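Local coordinates for protein excinuclease ABC, subunit A. (PDB 2VF7) that probably binds DNA and recognises damage in excision repair, as a zinc-containing, nucleotide-binding UvrA-family member of the ABC ATPases, at residues V33-L38 with G90-V95; S167-P172 with W218-D223; L200-D205 with E213-W218; N426-R429 with S433-V436; G607-V612 with K684-V689. The protein carries 1 engineered substitution. One frame throughout, in Å; residues are numbered along the deposited sequence.

Contact 1: V33-L38 with G90-V95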
# COMPACT_ATOMS: atom_id res chain seq x y z
N VAL A 33 5.90 2.44 -30.05
CA VAL A 33 4.74 3.35 -30.06
C VAL A 33 5.12 4.73 -29.53
O VAL A 33 5.81 4.84 -28.51
CB VAL A 33 3.50 2.76 -29.28
CG1 VAL A 33 3.11 1.44 -29.81
CG2 VAL A 33 3.78 2.62 -27.81
N PRO A 34 4.63 5.80 -30.20
CA PRO A 34 4.96 7.15 -29.78
C PRO A 34 4.36 7.50 -28.42
O PRO A 34 3.28 7.03 -28.06
CB PRO A 34 4.37 8.03 -30.89
CG PRO A 34 3.35 7.21 -31.53
CD PRO A 34 3.77 5.79 -31.39
N ARG A 35 5.09 8.29 -27.64
CA ARG A 35 4.52 8.82 -26.41
C ARG A 35 4.00 10.19 -26.80
O ARG A 35 4.34 10.68 -27.88
CB ARG A 35 5.55 8.78 -25.24
CG ARG A 35 6.41 10.02 -25.05
CD ARG A 35 7.32 9.92 -23.78
NE ARG A 35 8.11 8.70 -23.80
CZ ARG A 35 9.24 8.53 -24.48
NH1 ARG A 35 9.73 9.53 -25.19
NH2 ARG A 35 9.87 7.37 -24.45
N ASP A 36 3.13 10.77 -25.97
CA ASP A 36 2.48 12.08 -26.25
C ASP A 36 1.55 12.05 -27.45
O ASP A 36 1.38 13.05 -28.17
CB ASP A 36 3.50 13.23 -26.37
CG ASP A 36 4.47 13.30 -25.18
OD1 ASP A 36 4.03 13.55 -24.04
OD2 ASP A 36 5.69 13.12 -25.39
N ALA A 37 0.91 10.91 -27.66
CA ALA A 37 0.01 10.74 -28.78
C ALA A 37 -1.17 9.85 -28.38
O ALA A 37 -1.09 9.14 -27.37
CB ALA A 37 0.76 10.16 -29.98
N LEU A 38 -2.26 9.93 -29.16
CA LEU A 38 -3.36 8.99 -29.09
C LEU A 38 -3.03 7.72 -29.88
O LEU A 38 -3.09 7.73 -31.10
CB LEU A 38 -4.66 9.62 -29.63
CG LEU A 38 -5.91 8.73 -29.77
CD1 LEU A 38 -6.40 8.21 -28.40
CD2 LEU A 38 -7.02 9.43 -30.53
N GLY A 90 11.71 3.61 -22.44
CA GLY A 90 10.99 4.86 -22.73
C GLY A 90 9.57 4.93 -22.22
O GLY A 90 8.76 5.66 -22.78
N LEU A 91 9.28 4.20 -21.15
CA LEU A 91 7.92 4.03 -20.64
C LEU A 91 7.68 4.85 -19.37
O LEU A 91 8.27 4.52 -18.33
CB LEU A 91 7.67 2.55 -20.32
CG LEU A 91 6.37 1.83 -20.70
CD1 LEU A 91 6.11 0.81 -19.60
CD2 LEU A 91 5.14 2.72 -20.92
N PRO A 92 6.81 5.88 -19.43
CA PRO A 92 6.51 6.67 -18.22
C PRO A 92 5.63 5.88 -17.23
O PRO A 92 5.27 4.74 -17.51
CB PRO A 92 5.78 7.93 -18.75
CG PRO A 92 5.56 7.72 -20.22
CD PRO A 92 6.03 6.34 -20.61
N PRO A 93 5.34 6.43 -16.03
CA PRO A 93 4.36 5.74 -15.18
C PRO A 93 2.97 5.69 -15.83
O PRO A 93 2.71 6.46 -16.75
CB PRO A 93 4.35 6.60 -13.91
CG PRO A 93 5.69 7.29 -13.92
CD PRO A 93 5.90 7.63 -15.37
N ALA A 94 2.11 4.78 -15.38
CA ALA A 94 0.83 4.54 -16.03
C ALA A 94 -0.36 4.49 -15.07
O ALA A 94 -0.25 3.95 -13.97
CB ALA A 94 0.89 3.25 -16.85
N VAL A 95 -1.50 5.02 -15.53
CA VAL A 95 -2.80 4.95 -14.84
C VAL A 95 -3.81 4.21 -15.75
O VAL A 95 -3.98 4.59 -16.89
CB VAL A 95 -3.34 6.37 -14.53
CG1 VAL A 95 -4.58 6.30 -13.65
CG2 VAL A 95 -2.27 7.23 -13.85
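The guanidinium of Arg35 takes hold of the backbone carbonyl of Gly90 with two N-H groups. The main bond runs from Arg35 NH2 to Gly90 O at 2.6 Å and is nearly straight, 166° at the hydrogen; it lands on a lone pair in the carbonyl plane, with the oxygen in the plane of the guanidinium. Arg35 NE adds a weak, bent bond to the same Gly90 O at 3.3 Å. A bend at CG-CD (chi3 53°) turns this edge of the group to the oxygen, and Pro92 CD lies 4.5 Å from Arg35 NE at the same edge. Arg35 NH2 also sits 3.2 Å from Gly90 CA, where a side chain would collide with it. A leucine here has no N-H to offer, and would probably leave Gly90 O without either of these donors and its peptide freer to turn. Further out, Ser433 OG binds the amide of Asp36, and Phe399 of the second subunit packs on Arg35. The contact joins the turn after strand 29-34 to the linker entering strand 94-96, in the first nucleotide-binding half. Because the main bond uses an in-plane lone pair, the grip depends on how the Gly90 peptide is turned.

Contact 2: S167-P172 with W218-D223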
# COMPACT_ATOMS: atom_id res chain seq x y z
N SER A 167 -37.78 -12.33 15.71
CA SER A 167 -36.88 -12.23 14.57
C SER A 167 -35.68 -13.18 14.71
O SER A 167 -35.21 -13.72 13.71
CB SER A 167 -36.41 -10.79 14.34
OG SER A 167 -35.51 -10.34 15.35
N MET A 168 -35.25 -13.42 15.94
CA MET A 168 -34.08 -14.27 16.27
C MET A 168 -34.37 -15.72 16.57
O MET A 168 -33.52 -16.59 16.36
CB MET A 168 -33.38 -13.70 17.49
CG MET A 168 -32.43 -12.61 17.17
SD MET A 168 -31.86 -11.81 18.65
CE MET A 168 -30.47 -11.05 17.88
N VAL A 169 -35.54 -15.99 17.14
CA VAL A 169 -36.04 -17.36 17.30
C VAL A 169 -37.37 -17.51 16.58
O VAL A 169 -38.45 -17.25 17.15
CB VAL A 169 -35.97 -17.92 18.78
CG1 VAL A 169 -35.39 -16.90 19.75
CG2 VAL A 169 -37.29 -18.48 19.25
N PRO A 170 -37.30 -17.87 15.29
CA PRO A 170 -38.48 -18.00 14.43
C PRO A 170 -39.38 -19.18 14.82
O PRO A 170 -40.60 -19.10 14.64
CB PRO A 170 -37.89 -18.20 13.04
CG PRO A 170 -36.41 -17.90 13.18
CD PRO A 170 -36.06 -18.19 14.56
N ASP A 171 -38.78 -20.25 15.35
CA ASP A 171 -39.50 -21.43 15.85
C ASP A 171 -39.12 -21.72 17.30
O ASP A 171 -38.05 -22.25 17.54
CB ASP A 171 -39.20 -22.65 14.98
CG ASP A 171 -40.05 -23.89 15.34
OD1 ASP A 171 -40.87 -23.87 16.30
OD2 ASP A 171 -39.88 -24.92 14.63
N PRO A 172 -39.99 -21.35 18.27
CA PRO A 172 -39.78 -21.57 19.71
C PRO A 172 -40.12 -22.98 20.23
O PRO A 172 -40.01 -23.21 21.44
CB PRO A 172 -40.71 -20.53 20.37
CG PRO A 172 -41.24 -19.69 19.24
CD PRO A 172 -41.22 -20.57 18.04
N TRP A 218 -31.89 -12.96 28.83
CA TRP A 218 -30.42 -12.95 28.97
C TRP A 218 -29.70 -13.48 27.74
O TRP A 218 -28.87 -12.79 27.15
CB TRP A 218 -30.02 -13.77 30.19
CG TRP A 218 -28.61 -13.57 30.61
CD1 TRP A 218 -28.15 -12.60 31.43
CD2 TRP A 218 -27.48 -14.37 30.25
NE1 TRP A 218 -26.79 -12.72 31.60
CE2 TRP A 218 -26.35 -13.81 30.89
CE3 TRP A 218 -27.31 -15.51 29.46
CZ2 TRP A 218 -25.07 -14.33 30.75
CZ3 TRP A 218 -26.03 -16.04 29.32
CH2 TRP A 218 -24.92 -15.45 29.97
N ILE A 219 -30.04 -14.70 27.34
CA ILE A 219 -29.46 -15.35 26.17
C ILE A 219 -29.49 -14.45 24.93
O ILE A 219 -28.50 -14.34 24.19
CB ILE A 219 -30.19 -16.70 25.90
CG1 ILE A 219 -29.91 -17.65 27.07
CG2 ILE A 219 -29.77 -17.32 24.56
CD1 ILE A 219 -30.66 -18.94 27.02
N LEU A 220 -30.65 -13.83 24.72
CA LEU A 220 -30.94 -13.01 23.55
C LEU A 220 -30.40 -11.57 23.63
O LEU A 220 -29.95 -11.04 22.62
CB LEU A 220 -32.45 -12.99 23.31
CG LEU A 220 -33.15 -13.85 22.25
CD1 LEU A 220 -32.47 -15.19 21.93
CD2 LEU A 220 -34.60 -14.06 22.68
N PHE A 221 -30.43 -10.95 24.81
CA PHE A 221 -30.18 -9.49 24.92
C PHE A 221 -29.00 -8.99 25.80
O PHE A 221 -28.62 -7.81 25.68
CB PHE A 221 -31.48 -8.75 25.27
CG PHE A 221 -32.59 -8.97 24.26
CD1 PHE A 221 -32.59 -8.31 23.03
CD2 PHE A 221 -33.64 -9.84 24.55
CE1 PHE A 221 -33.62 -8.52 22.10
CE2 PHE A 221 -34.68 -10.06 23.62
CZ PHE A 221 -34.67 -9.40 22.39
N THR A 222 -28.45 -9.83 26.66
CA THR A 222 -27.38 -9.41 27.56
C THR A 222 -26.19 -8.78 26.84
O THR A 222 -25.96 -9.08 25.67
CB THR A 222 -26.90 -10.55 28.50
OG1 THR A 222 -26.07 -10.01 29.52
CG2 THR A 222 -26.13 -11.62 27.75
N ASP A 223 -25.46 -7.89 27.54
CA ASP A 223 -24.17 -7.34 27.07
C ASP A 223 -23.00 -8.08 27.70
O ASP A 223 -21.83 -7.88 27.34
CB ASP A 223 -24.05 -5.87 27.48
CG ASP A 223 -24.87 -4.93 26.60
OD1 ASP A 223 -25.43 -3.97 27.16
OD2 ASP A 223 -24.94 -5.14 25.37
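Trp218 O accepts two backbone N-H groups in the helix turn that offers Leu220 to Met168 and Val169: Thr222 N at 3.0 Å from Trp218 O, and Phe221 N at a weak 3.4 Å. These bonds close the turn of helix 213-221 that carries Leu220, which points at the other segment, where helix 165-168 is also running out. Val169 CG1 fits against the fork of the leucine, 4.0 Å from Leu220 CD1 and 4.2 Å from Leu220 CD2, the two side chains set roughly perpendicular. In the model the valine CG1 is eclipsed with its backbone N (chi1 0°), an unfavourable setting. Met168 reaches out almost fully extended beyond CB and lays its sulfur beside the branch point, SD to Leu220 CG 4.3 Å. Away from these side chains, the Thr222 methyl, CG2, lies 3.8 Å above the centre of the Trp218 ring. Around this core, Ala258 of helix 258-268 touches both Met168 and Leu220, while Trp208 packs on Val169. All of this belongs to the UvrA DNA-binding domain, where the contact joins the ends of two short helices. No hydrogen bond or charge passes between the segments; the three touching side chains are buried, so cohesion here comes from dispersion and the exclusion of water, and is governed by the fit of apolar shapes.

Contact 3: L200-D205 with E213-W218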
# COMPACT_ATOMS: atom_id res chain seq x y z
N LEU A 200 -22.72 -23.20 31.95
CA LEU A 200 -23.42 -22.27 32.81
C LEU A 200 -24.65 -22.88 33.48
O LEU A 200 -25.27 -22.23 34.31
CB LEU A 200 -23.82 -21.02 32.04
CG LEU A 200 -22.75 -20.02 31.64
CD1 LEU A 200 -23.44 -18.90 30.90
CD2 LEU A 200 -22.02 -19.50 32.88
N GLY A 201 -25.02 -24.11 33.11
CA GLY A 201 -26.09 -24.86 33.79
C GLY A 201 -27.49 -24.54 33.29
O GLY A 201 -28.50 -24.76 33.99
N ILE A 202 -27.56 -24.01 32.06
CA ILE A 202 -28.82 -23.77 31.37
C ILE A 202 -29.18 -25.01 30.58
O ILE A 202 -28.28 -25.70 30.09
CB ILE A 202 -28.73 -22.50 30.47
CG1 ILE A 202 -28.67 -21.25 31.36
CG2 ILE A 202 -29.91 -22.43 29.45
CD1 ILE A 202 -28.04 -20.06 30.72
N ASP A 203 -30.48 -25.29 30.46
CA ASP A 203 -31.02 -26.47 29.80
C ASP A 203 -31.18 -26.28 28.27
O ASP A 203 -32.00 -25.52 27.75
CB ASP A 203 -32.36 -26.87 30.44
CG ASP A 203 -32.79 -28.30 30.13
OD1 ASP A 203 -32.19 -28.97 29.26
OD2 ASP A 203 -33.75 -28.75 30.78
N VAL A 204 -30.36 -27.05 27.58
CA VAL A 204 -30.14 -26.93 26.17
C VAL A 204 -31.03 -27.95 25.39
O VAL A 204 -31.20 -27.86 24.17
CB VAL A 204 -28.59 -27.07 26.00
CG1 VAL A 204 -28.16 -28.05 24.91
CG2 VAL A 204 -27.93 -25.68 25.93
N ASP A 205 -31.64 -28.89 26.13
CA ASP A 205 -32.44 -29.98 25.56
C ASP A 205 -33.92 -29.90 25.96
O ASP A 205 -34.59 -30.92 26.10
CB ASP A 205 -31.85 -31.34 25.96
CG ASP A 205 -30.40 -31.48 25.58
OD1 ASP A 205 -30.10 -31.56 24.37
OD2 ASP A 205 -29.54 -31.51 26.49
N GLU A 213 -38.59 -16.72 31.32
CA GLU A 213 -38.43 -15.45 30.59
C GLU A 213 -37.10 -14.74 30.87
O GLU A 213 -36.53 -14.12 29.99
CB GLU A 213 -39.59 -14.51 30.91
CG GLU A 213 -39.26 -13.03 30.75
CD GLU A 213 -39.67 -12.45 29.41
OE1 GLU A 213 -38.77 -12.06 28.63
OE2 GLU A 213 -40.90 -12.39 29.13
N GLU A 214 -36.65 -14.81 32.12
CA GLU A 214 -35.40 -14.24 32.59
C GLU A 214 -34.19 -14.77 31.81
O GLU A 214 -33.38 -13.99 31.30
CB GLU A 214 -35.25 -14.64 34.05
CG GLU A 214 -34.58 -13.65 34.95
CD GLU A 214 -34.30 -14.28 36.31
OE1 GLU A 214 -35.03 -13.96 37.29
OE2 GLU A 214 -33.36 -15.12 36.37
N THR A 215 -34.09 -16.10 31.73
CA THR A 215 -33.08 -16.80 30.92
C THR A 215 -33.23 -16.48 29.42
O THR A 215 -32.25 -16.16 28.75
CB THR A 215 -33.21 -18.33 31.13
OG1 THR A 215 -33.09 -18.64 32.52
CG2 THR A 215 -32.17 -19.10 30.36
N ARG A 216 -34.46 -16.52 28.90
CA ARG A 216 -34.65 -16.24 27.48
C ARG A 216 -34.18 -14.82 27.13
O ARG A 216 -33.47 -14.63 26.15
CB ARG A 216 -36.07 -16.54 26.99
CG ARG A 216 -36.48 -17.99 27.31
CD ARG A 216 -37.84 -18.41 26.74
NE ARG A 216 -38.69 -17.25 26.55
CZ ARG A 216 -39.68 -16.92 27.36
NH1 ARG A 216 -39.96 -17.66 28.41
NH2 ARG A 216 -40.37 -15.84 27.09
N HIS A 217 -34.53 -13.86 27.97
CA HIS A 217 -34.05 -12.49 27.80
C HIS A 217 -32.52 -12.39 27.81
O HIS A 217 -31.94 -11.79 26.91
CB HIS A 217 -34.65 -11.59 28.88
CG HIS A 217 -34.60 -10.14 28.54
ND1 HIS A 217 -33.69 -9.27 29.09
CD2 HIS A 217 -35.35 -9.40 27.68
CE1 HIS A 217 -33.87 -8.06 28.59
NE2 HIS A 217 -34.87 -8.11 27.73
N TRP A 218 -31.89 -12.96 28.83
CA TRP A 218 -30.42 -12.95 28.97
C TRP A 218 -29.70 -13.48 27.74
O TRP A 218 -28.87 -12.79 27.15
CB TRP A 218 -30.02 -13.77 30.19
CG TRP A 218 -28.61 -13.57 30.61
CD1 TRP A 218 -28.15 -12.60 31.43
CD2 TRP A 218 -27.48 -14.37 30.25
NE1 TRP A 218 -26.79 -12.72 31.60
CE2 TRP A 218 -26.35 -13.81 30.89
CE3 TRP A 218 -27.31 -15.51 29.46
CZ2 TRP A 218 -25.07 -14.33 30.75
CZ3 TRP A 218 -26.03 -16.04 29.32
CH2 TRP A 218 -24.92 -15.45 29.97
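Thr215 turns its methyl, not its hydroxyl, to Ile202: the methyl ends of the two side chains meet head-on, Thr215 CG2 to Ile202 CG2 at 4.1 Å. In each residue chi1 (-57° to Thr215 OG1, -71° to Ile202 CG1) places the other branch, CG2, opposite the backbone N, and this choice puts methyl against methyl. One turn further along helix 213-221, the benzo end of Trp218 receives Leu200, whose CD1 comes within 3.9 Å of Trp218 CH2. The indole NE1 is engaged outside the contact by Glu224 OE1, which helps fix the turn of the ring. On the loop side, a Schellman motif at Gly201 ends helix 187-199 and separates the two apolar contributors, while an Asx turn, Asp205 N to Asp203 OD1 at 3.2 Å, bends the chain just beyond them; Asp205 also forms a salt bridge with Arg177. The contact packs the loop that follows helix 187-199 against helix 213-221 in the UvrA DNA-binding domain. Two small apolar touches, with no polar bond across and all four residues only partly buried, imply a modest hydrophobic closure near the surface.

Contact 4: N426-R429 with S433-V436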
# COMPACT_ATOMS: atom_id res chain seq x y z
N ASN A 426 -7.67 16.78 -25.36
CA ASN A 426 -7.38 17.69 -24.24
C ASN A 426 -6.50 17.03 -23.20
O ASN A 426 -5.61 17.67 -22.65
CB ASN A 426 -8.65 18.21 -23.57
CG ASN A 426 -9.35 19.30 -24.37
OD1 ASN A 426 -8.72 20.13 -25.04
ND2 ASN A 426 -10.67 19.31 -24.29
N LEU A 427 -6.76 15.75 -22.94
CA LEU A 427 -5.95 14.94 -22.05
C LEU A 427 -4.53 14.80 -22.57
O LEU A 427 -3.58 14.91 -21.82
CB LEU A 427 -6.56 13.55 -21.86
CG LEU A 427 -7.17 13.18 -20.50
CD1 LEU A 427 -7.18 11.67 -20.34
CD2 LEU A 427 -6.39 13.84 -19.35
N LYS A 428 -4.41 14.53 -23.87
CA LYS A 428 -3.12 14.47 -24.54
C LYS A 428 -2.39 15.78 -24.33
O LYS A 428 -1.27 15.79 -23.81
CB LYS A 428 -3.31 14.21 -26.03
CG LYS A 428 -2.06 13.87 -26.79
CD LYS A 428 -2.37 13.70 -28.25
CE LYS A 428 -2.01 14.93 -29.03
NZ LYS A 428 -2.18 14.71 -30.49
N ARG A 429 -3.04 16.88 -24.71
CA ARG A 429 -2.45 18.22 -24.69
C ARG A 429 -2.06 18.73 -23.30
O ARG A 429 -1.47 19.79 -23.19
CB ARG A 429 -3.39 19.22 -25.37
CG ARG A 429 -3.59 18.98 -26.86
CD ARG A 429 -3.75 20.30 -27.63
NE ARG A 429 -4.53 21.30 -26.89
CZ ARG A 429 -5.87 21.32 -26.85
NH1 ARG A 429 -6.59 20.42 -27.50
NH2 ARG A 429 -6.49 22.27 -26.14
N SER A 433 0.13 10.71 -22.44
CA SER A 433 0.07 9.75 -23.56
C SER A 433 -1.13 8.83 -23.34
O SER A 433 -1.45 8.48 -22.20
CB SER A 433 1.34 8.89 -23.63
OG SER A 433 2.53 9.66 -23.56
N LEU A 434 -1.75 8.40 -24.44
CA LEU A 434 -2.97 7.62 -24.35
C LEU A 434 -2.85 6.29 -25.10
O LEU A 434 -2.59 6.27 -26.30
CB LEU A 434 -4.16 8.44 -24.88
CG LEU A 434 -4.39 9.80 -24.20
CD1 LEU A 434 -4.78 10.84 -25.22
CD2 LEU A 434 -5.41 9.72 -23.13
N PHE A 435 -3.01 5.19 -24.38
CA PHE A 435 -3.06 3.87 -25.00
C PHE A 435 -4.51 3.38 -24.95
O PHE A 435 -5.05 3.14 -23.87
CB PHE A 435 -2.12 2.85 -24.31
CG PHE A 435 -0.63 3.16 -24.46
CD1 PHE A 435 -0.16 4.15 -25.33
CD2 PHE A 435 0.31 2.42 -23.71
CE1 PHE A 435 1.21 4.40 -25.45
CE2 PHE A 435 1.68 2.68 -23.82
CZ PHE A 435 2.14 3.66 -24.68
N VAL A 436 -5.13 3.22 -26.11
CA VAL A 436 -6.56 2.96 -26.19
C VAL A 436 -6.85 1.72 -27.00
O VAL A 436 -6.58 1.69 -28.19
CB VAL A 436 -7.28 4.15 -26.86
CG1 VAL A 436 -8.80 3.87 -26.99
CG2 VAL A 436 -7.01 5.43 -26.08
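A beta-alpha-beta crossover carries this contact: helix 417-428 follows strand 402-406, and the C-terminal part of the helix comes back onto the next strand, 433-437, through Leu427, Lys428 and Leu434. Leu434 points from the strand toward the helix and divides its two methyls between successive helix residues. Its CD2 rests 3.8 Å from Leu427 CD1, the two leucines lying crosswise, with Leu427 CB at 4.2 Å from the same CD2. The other methyl, Leu434 CD1, lies 3.8 Å from Lys428 CB and 3.9 Å from the backbone Lys428 N. Of the Lys428 side chain, CB does the touching: CG leaves opposite the backbone N (chi1 -169°), and the chain leads away to a salt bridge between NZ and Asp448 OD1. Replacing Leu434 by an alanine would probably open a gap beneath Leu427 and Lys428, leaving Leu427 CD1 and Lys428 CB without their shared partner. The short connection is braced as well, since Leu427 O accepts from Asn432 ND2. The pairing is apolar in kind, and it holds helix and strand together with only three residues between the two segments. In the wider fold, strand 433-437 runs parallel between 402-406 and 38-42, the strand leading to the first P-loop; Tyr403 of strand 402-406 touches both leucines, and helix 382-393 packs on Leu427 through Leu390 and Gln393.

Contact 5: G607-V612 with K684-V689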
# COMPACT_ATOMS: atom_id res chain seq x y z
N GLY A 607 -22.54 -27.17 -18.65
CA GLY A 607 -23.11 -28.37 -18.08
C GLY A 607 -22.42 -29.59 -18.64
O GLY A 607 -22.75 -30.72 -18.28
N LEU A 608 -21.45 -29.37 -19.51
CA LEU A 608 -20.77 -30.45 -20.21
C LEU A 608 -19.79 -31.23 -19.33
O LEU A 608 -19.44 -32.35 -19.66
CB LEU A 608 -20.09 -29.92 -21.48
CG LEU A 608 -18.85 -29.03 -21.45
CD1 LEU A 608 -17.56 -29.79 -21.15
CD2 LEU A 608 -18.71 -28.34 -22.78
N PHE A 609 -19.36 -30.65 -18.22
CA PHE A 609 -18.34 -31.29 -17.39
C PHE A 609 -18.87 -32.57 -16.71
O PHE A 609 -18.08 -33.47 -16.41
CB PHE A 609 -17.73 -30.31 -16.39
CG PHE A 609 -16.42 -30.78 -15.76
CD1 PHE A 609 -15.30 -31.01 -16.54
CD2 PHE A 609 -16.33 -30.98 -14.39
CE1 PHE A 609 -14.08 -31.45 -15.95
CE2 PHE A 609 -15.15 -31.42 -13.81
CZ PHE A 609 -14.02 -31.65 -14.61
N ASP A 610 -20.18 -32.65 -16.51
CA ASP A 610 -20.83 -33.79 -15.84
C ASP A 610 -20.63 -35.13 -16.54
O ASP A 610 -20.48 -36.15 -15.87
CB ASP A 610 -22.35 -33.55 -15.73
CG ASP A 610 -22.73 -32.81 -14.48
OD1 ASP A 610 -22.70 -31.56 -14.49
OD2 ASP A 610 -23.09 -33.47 -13.48
N GLN A 611 -20.69 -35.11 -17.89
CA GLN A 611 -20.50 -36.28 -18.74
C GLN A 611 -19.02 -36.62 -18.87
O GLN A 611 -18.64 -37.79 -18.95
CB GLN A 611 -21.06 -36.05 -20.15
CG GLN A 611 -21.93 -34.79 -20.35
CD GLN A 611 -23.15 -34.73 -19.44
OE1 GLN A 611 -23.83 -35.76 -19.18
NE2 GLN A 611 -23.45 -33.52 -18.96
N VAL A 612 -18.21 -35.57 -18.91
CA VAL A 612 -16.76 -35.70 -18.91
C VAL A 612 -16.32 -36.52 -17.70
O VAL A 612 -15.47 -37.41 -17.82
CB VAL A 612 -16.06 -34.30 -18.95
CG1 VAL A 612 -14.56 -34.43 -18.77
CG2 VAL A 612 -16.38 -33.56 -20.23
N LYS A 684 -5.41 -38.56 -22.17
CA LYS A 684 -5.51 -37.24 -21.52
C LYS A 684 -5.93 -37.35 -20.05
O LYS A 684 -6.89 -38.06 -19.74
CB LYS A 684 -6.56 -36.40 -22.25
CG LYS A 684 -6.17 -35.98 -23.66
CD LYS A 684 -6.80 -34.64 -24.04
CE LYS A 684 -6.45 -34.27 -25.50
NZ LYS A 684 -5.01 -34.53 -25.81
N ASN A 685 -5.26 -36.65 -19.13
CA ASN A 685 -5.75 -36.61 -17.75
C ASN A 685 -6.88 -35.59 -17.65
O ASN A 685 -7.24 -35.03 -18.67
CB ASN A 685 -4.65 -36.45 -16.67
CG ASN A 685 -3.79 -35.18 -16.84
OD1 ASN A 685 -4.30 -34.12 -17.18
ND2 ASN A 685 -2.49 -35.30 -16.61
N ILE A 686 -7.45 -35.37 -16.48
CA ILE A 686 -8.63 -34.50 -16.39
C ILE A 686 -8.25 -33.02 -16.54
O ILE A 686 -9.08 -32.19 -16.92
CB ILE A 686 -9.47 -34.76 -15.08
CG1 ILE A 686 -10.78 -33.94 -15.07
CG2 ILE A 686 -8.65 -34.42 -13.82
CD1 ILE A 686 -11.90 -34.40 -16.08
N ALA A 687 -7.00 -32.71 -16.22
CA ALA A 687 -6.44 -31.36 -16.35
C ALA A 687 -6.02 -31.15 -17.79
O ALA A 687 -6.01 -30.02 -18.28
CB ALA A 687 -5.24 -31.20 -15.42
N ASP A 688 -5.67 -32.25 -18.46
CA ASP A 688 -5.38 -32.24 -19.89
C ASP A 688 -6.62 -31.80 -20.63
O ASP A 688 -6.51 -30.99 -21.57
CB ASP A 688 -4.91 -33.59 -20.42
CG ASP A 688 -3.42 -33.86 -20.20
OD1 ASP A 688 -3.07 -35.03 -19.98
OD2 ASP A 688 -2.58 -32.93 -20.27
N VAL A 689 -7.81 -32.27 -20.22
CA VAL A 689 -9.03 -31.81 -20.90
C VAL A 689 -9.45 -30.38 -20.57
O VAL A 689 -9.84 -29.64 -21.43
CB VAL A 689 -10.27 -32.83 -20.88
CG1 VAL A 689 -9.84 -34.32 -20.86
CG2 VAL A 689 -11.28 -32.53 -19.80
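Val612 and Ile686 bring the first turns of helices 609-617 and 686-690 together, their CA atoms 8.6 Å apart, and the second helix begins with a capping box. Ile686 is the main bridge. Its CD1 meets the Phe609 ring obliquely, 3.7 Å from Phe609 CE1, and lies 3.8 Å from Val612 CG1. Phe609 CG stands opposite its backbone N (chi1 -164°), which carries the ring across although the residue does not start out facing the other helix. A turn later in the second helix, Val689 CG2 comes 3.9 Å from Val612 CG1, the two valines running antiparallel past one another. One methyl of Val612 therefore serves both Ile686 and Val689. All four residues are buried; Tyr672 packs on Phe609 and Ile686, Phe616 touches Ile686 and Val689, and Ile707 of helix 705-716 lies against Val612. The contact belongs to the second ABC half of the protein, and the Ile686 side chain is about 12 Å from a zinc ion held by Cys641, Cys644, Cys664 and Cys667. Gln611 NE2, reaching back to Gly607 O at 3.0 Å, ties the first helix to the residues before it. The capping box fixes where the second helix starts: Asn685 N donates to Asp688 OD1 at 2.9 Å, while Asp688 N returns a bond of 2.6 Å to Asn685 OD1, nearly along the C=O axis though bent to 137° at the hydrogen.

Overall arrangement
Contacts 1 and 4 lie side by side in the first nucleotide-binding half, centres about 9 Å apart, and share a sheet, with Ala37 O bonded to Leu434 N as a tie between them. Yet their chemistry differs, contact 1 being a partly buried charge-to-carbonyl bond between loops, contact 4 a buried apolar helix-to-strand packing. Contacts 2 and 3 both use helix 213-221 of the DNA-binding domain and overlap at Trp218; the first is buried, the second near the surface, and neither has a polar bond across. Contact 5, buried helix-to-helix packing in the other ABC half, stands apart, its nearest atoms about 32 Å from contact 4.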